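Local coordinates for putative immunoglobulin-blocking virulence protein (Mycoplasma mycoides subsp. capri, PDB 7ADK) that probably binds host immunoglobulins and blocks their recognition of antigen, acting as a virulence factor of the mycoplasma, at residues G374-Y384 with R397-N405. Numbering follows the deposited sequence.
Sequences GWVKEDVSEPY and RFSKLERIN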
loop_
_atom_site.group_PDB
_atom_site.type_symbol
_atom_site.label_atom_id
_atom_site.label_comp_id
_atom_site.label_asym_id
_atom_site.label_seq_id
_atom_site.Cartn_x
_atom_site.Cartn_y
_atom_site.Cartn_z
ATOM N N GLY A 374 37.742 2.476 -14.924
ATOM C CA GLY A 374 38.761 3.104 -15.773
ATOM C C GLY A 374 38.564 4.593 -16.051
ATOM O O GLY A 374 39.346 5.171 -16.795
ATOM N N TRP A 375 37.579 5.230 -15.425
ATOM C CA TRP A 375 37.329 6.665 -15.473
ATOM C C TRP A 375 37.427 7.259 -14.076
ATOM O O TRP A 375 37.147 6.580 -13.089
ATOM C CB TRP A 375 35.951 6.934 -16.080
ATOM C CG TRP A 375 35.812 6.506 -17.502
ATOM C CD1 TRP A 375 35.622 5.240 -17.927
ATOM C CD2 TRP A 375 35.930 7.309 -18.709
ATOM N NE1 TRP A 375 35.633 5.200 -19.302
ATOM C CE2 TRP A 375 35.821 6.450 -19.838
ATOM C CE3 TRP A 375 36.093 8.685 -18.962
ATOM C CZ2 TRP A 375 35.875 6.933 -21.146
ATOM C CZ3 TRP A 375 36.146 9.178 -20.272
ATOM C CH2 TRP A 375 36.040 8.306 -21.365
ATOM N N VAL A 376 37.806 8.532 -13.983
ATOM C CA VAL A 376 37.807 9.278 -12.716
ATOM C C VAL A 376 37.019 10.577 -12.857
ATOM O O VAL A 376 37.097 11.257 -13.877
ATOM C CB VAL A 376 39.229 9.454 -12.155
ATOM C CG1 VAL A 376 40.167 10.224 -13.075
ATOM C CG2 VAL A 376 39.243 10.138 -10.793
ATOM N N LYS A 377 36.214 10.887 -11.840
ATOM C CA LYS A 377 35.299 12.026 -11.781
ATOM C C LYS A 377 35.864 13.137 -10.911
ATOM O O LYS A 377 36.313 12.896 -9.796
ATOM C CB LYS A 377 33.935 11.546 -11.263
ATOM C CG LYS A 377 32.861 12.636 -11.161
ATOM C CD LYS A 377 31.477 12.094 -10.767
ATOM C CE LYS A 377 31.397 11.450 -9.369
ATOM N NZ LYS A 377 31.471 12.411 -8.241
ATOM N N GLU A 378 35.774 14.362 -11.390
ATOM C CA GLU A 378 36.066 15.580 -10.638
ATOM C C GLU A 378 34.839 16.500 -10.643
ATOM O O GLU A 378 34.255 16.736 -11.694
ATOM C CB GLU A 378 37.325 16.238 -11.229
ATOM C CG GLU A 378 37.685 17.561 -10.551
ATOM C CD GLU A 378 39.014 18.187 -10.999
ATOM O OE1 GLU A 378 39.170 19.419 -10.857
ATOM O OE2 GLU A 378 39.943 17.477 -11.439
ATOM N N ASP A 379 34.429 17.050 -9.501
ATOM C CA ASP A 379 33.456 18.145 -9.474
ATOM C C ASP A 379 34.094 19.466 -9.944
ATOM O O ASP A 379 35.083 19.927 -9.376
ATOM C CB ASP A 379 32.827 18.304 -8.084
ATOM C CG ASP A 379 31.714 19.361 -8.090
ATOM O OD1 ASP A 379 30.544 19.000 -8.248
ATOM O OD2 ASP A 379 32.008 20.549 -7.994
ATOM N N VAL A 380 33.486 20.102 -10.943
ATOM C CA VAL A 380 33.958 21.350 -11.553
ATOM C C VAL A 380 32.924 22.470 -11.435
ATOM O O VAL A 380 32.981 23.449 -12.169
ATOM C CB VAL A 380 34.431 21.132 -13.002
ATOM C CG1 VAL A 380 35.586 20.136 -13.047
ATOM C CG2 VAL A 380 33.330 20.688 -13.962
ATOM N N SER A 381 31.951 22.334 -10.535
ATOM C CA SER A 381 30.746 23.165 -10.488
ATOM C C SER A 381 31.015 24.646 -10.210
ATOM O O SER A 381 30.216 25.477 -10.609
ATOM C CB SER A 381 29.760 22.595 -9.463
ATOM O OG SER A 381 29.413 21.257 -9.746
ATOM N N GLU A 382 32.133 25.002 -9.573
ATOM C CA GLU A 382 32.474 26.351 -9.088
ATOM C C GLU A 382 32.586 27.428 -10.194
ATOM O O GLU A 382 31.783 28.366 -10.153
ATOM C CB GLU A 382 33.693 26.254 -8.156
ATOM C CG GLU A 382 34.277 27.579 -7.660
ATOM C CD GLU A 382 33.338 28.389 -6.749
ATOM O OE1 GLU A 382 32.440 27.809 -6.100
ATOM O OE2 GLU A 382 33.535 29.619 -6.641
ATOM N N PRO A 383 33.454 27.318 -11.223
ATOM C CA PRO A 383 33.437 28.219 -12.377
ATOM C C PRO A 383 32.057 28.408 -13.019
ATOM O O PRO A 383 31.666 29.533 -13.319
ATOM C CB PRO A 383 34.399 27.612 -13.392
ATOM C CG PRO A 383 35.389 26.832 -12.543
ATOM C CD PRO A 383 34.584 26.414 -11.329
ATOM N N TYR A 384 31.299 27.328 -13.210
ATOM C CA TYR A 384 29.968 27.376 -13.805
ATOM C C TYR A 384 28.949 28.041 -12.869
ATOM O O TYR A 384 28.142 28.832 -13.336
ATOM C CB TYR A 384 29.534 25.973 -14.236
ATOM C CG TYR A 384 30.434 25.323 -15.271
ATOM C CD1 TYR A 384 30.261 25.562 -16.637
ATOM C CD2 TYR A 384 31.464 24.473 -14.867
ATOM C CE1 TYR A 384 31.116 24.976 -17.585
ATOM C CE2 TYR A 384 32.343 23.903 -15.801
ATOM C CZ TYR A 384 32.177 24.154 -17.171
ATOM O OH TYR A 384 33.034 23.610 -18.070
ATOM N N ARG A 397 24.657 20.800 -10.809
ATOM C CA ARG A 397 26.083 20.432 -10.706
ATOM C C ARG A 397 26.725 20.172 -12.065
ATOM O O ARG A 397 26.085 19.620 -12.952
ATOM C CB ARG A 397 26.259 19.191 -9.837
ATOM C CG ARG A 397 26.289 19.457 -8.338
ATOM C CD ARG A 397 26.622 18.170 -7.589
ATOM N NE ARG A 397 27.975 17.698 -7.926
ATOM C CZ ARG A 397 28.337 16.588 -8.536
ATOM N NH1 ARG A 397 29.592 16.427 -8.794
ATOM N NH2 ARG A 397 27.514 15.660 -8.914
ATOM N N PHE A 398 28.009 20.486 -12.203
ATOM C CA PHE A 398 28.842 20.094 -13.340
ATOM C C PHE A 398 30.017 19.241 -12.851
ATOM O O PHE A 398 30.732 19.627 -11.930
ATOM C CB PHE A 398 29.343 21.321 -14.105
ATOM C CG PHE A 398 28.291 22.146 -14.816
ATOM C CD1 PHE A 398 27.473 23.026 -14.095
ATOM C CD2 PHE A 398 28.153 22.062 -16.213
ATOM C CE1 PHE A 398 26.523 23.814 -14.766
ATOM C CE2 PHE A 398 27.220 22.865 -16.883
ATOM C CZ PHE A 398 26.406 23.745 -16.157
ATOM N N SER A 399 30.261 18.100 -13.482
ATOM C CA SER A 399 31.402 17.235 -13.189
ATOM C C SER A 399 32.118 16.820 -14.465
ATOM O O SER A 399 31.519 16.696 -15.519
ATOM C CB SER A 399 31.002 16.049 -12.319
ATOM O OG SER A 399 30.066 15.222 -12.882
ATOM N N LYS A 400 33.424 16.622 -14.375
ATOM C CA LYS A 400 34.310 16.201 -15.461
ATOM C C LYS A 400 34.645 14.726 -15.261
ATOM O O LYS A 400 35.058 14.345 -14.177
ATOM C CB LYS A 400 35.563 17.092 -15.423
ATOM C CG LYS A 400 36.532 16.909 -16.603
ATOM C CD LYS A 400 36.089 17.540 -17.930
ATOM C CE LYS A 400 35.954 19.068 -17.875
ATOM N NZ LYS A 400 37.231 19.755 -17.625
ATOM N N LEU A 401 34.488 13.903 -16.285
ATOM C CA LEU A 401 35.037 12.550 -16.346
ATOM C C LEU A 401 36.268 12.549 -17.253
ATOM O O LEU A 401 36.202 13.113 -18.338
ATOM C CB LEU A 401 33.983 11.578 -16.893
ATOM C CG LEU A 401 33.187 10.838 -15.816
ATOM C CD1 LEU A 401 32.260 11.738 -15.019
ATOM C CD2 LEU A 401 32.339 9.766 -16.463
ATOM N N GLU A 402 37.356 11.880 -16.868
ATOM C CA GLU A 402 38.507 11.574 -17.733
ATOM C C GLU A 402 38.954 10.106 -17.608
ATOM O O GLU A 402 38.912 9.517 -16.528
ATOM C CB GLU A 402 39.652 12.572 -17.504
ATOM C CG GLU A 402 40.194 12.619 -16.074
ATOM C CD GLU A 402 41.364 13.593 -15.877
ATOM O OE1 GLU A 402 42.153 13.414 -14.921
ATOM O OE2 GLU A 402 41.516 14.565 -16.651
ATOM N N ARG A 403 39.345 9.486 -18.727
ATOM C CA ARG A 403 39.818 8.092 -18.786
ATOM C C ARG A 403 41.225 8.004 -18.171
ATOM O O ARG A 403 42.104 8.777 -18.543
ATOM C CB ARG A 403 39.759 7.583 -20.241
ATOM C CG ARG A 403 39.746 6.057 -20.344
ATOM C CD ARG A 403 39.915 5.497 -21.763
ATOM N NE ARG A 403 38.668 5.446 -22.545
ATOM C CZ ARG A 403 38.334 6.159 -23.601
ATOM N NH1 ARG A 403 37.220 5.982 -24.226
ATOM N NH2 ARG A 403 39.083 7.084 -24.091
ATOM N N ILE A 404 41.458 7.081 -17.234
ATOM C CA ILE A 404 42.680 7.026 -16.417
ATOM C C ILE A 404 43.915 6.719 -17.273
ATOM O O ILE A 404 44.916 7.418 -17.162
ATOM C CB ILE A 404 42.485 6.046 -15.241
ATOM C CG1 ILE A 404 41.486 6.642 -14.224
ATOM C CG2 ILE A 404 43.804 5.714 -14.541
ATOM C CD1 ILE A 404 40.998 5.664 -13.160
ATOM N N ASN A 405 43.822 5.739 -18.169
ATOM C CA ASN A 405 44.739 5.600 -19.294
ATOM C C ASN A 405 44.065 6.179 -20.549
ATOM O O ASN A 405 43.116 5.570 -21.045
ATOM C CB ASN A 405 45.120 4.121 -19.468
ATOM C CG ASN A 405 45.947 3.599 -18.312
ATOM O OD1 ASN A 405 46.976 4.151 -17.965
ATOM N ND2 ASN A 405 45.541 2.537 -17.676
#
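An antiparallel strand pair at the end of a mixed sheet joins Trp375-Asp379 to Arg397-Arg403. Val376 with Glu402 and Glu378 with Lys400 form its hydrogen-bonded pairs; Ile404 N to Gly374 O (2.9 Å) and Val380 N to Phe398 O continue the ladder beyond them. At the non-hydrogen-bonded pair Trp375-Arg403, the arginine chain runs over one face of the indole, CB 3.8 Å from the centroid of the six-membered ring and almost on its normal. Further out the six-membered ring presents CZ2 and CH2 to one face of the guanidinium, the two planes inclined at 58°, while Asp355 and Leu413 bind NH1 and NH2 of Arg403. On the same face as Trp375, Asp379 has its carboxylate turned anti to the backbone N (chi1 -175°), where Arg397 meets it side-on: NE (2.9 Å) and NH1 (2.8 Å) both grip Asp379 OD1 in a salt bridge. The other oxygen, OD2, accepts from Ser381 N, making an Asx turn where the chain leaves the strand. Ser381 OG in turn takes the N-H of Phe398 at 2.9 Å. Beyond this turn Tyr384 lies in an offset stack on Phe398, planes 12° apart and centroids separated by 4.4 Å, bringing helix 381-387 against the strand. Strand 415-422 pairs with the other edge of 396-403; its Asp420 gives Arg397 a second carboxylate, and its Leu417 touches both Val380 and Tyr384.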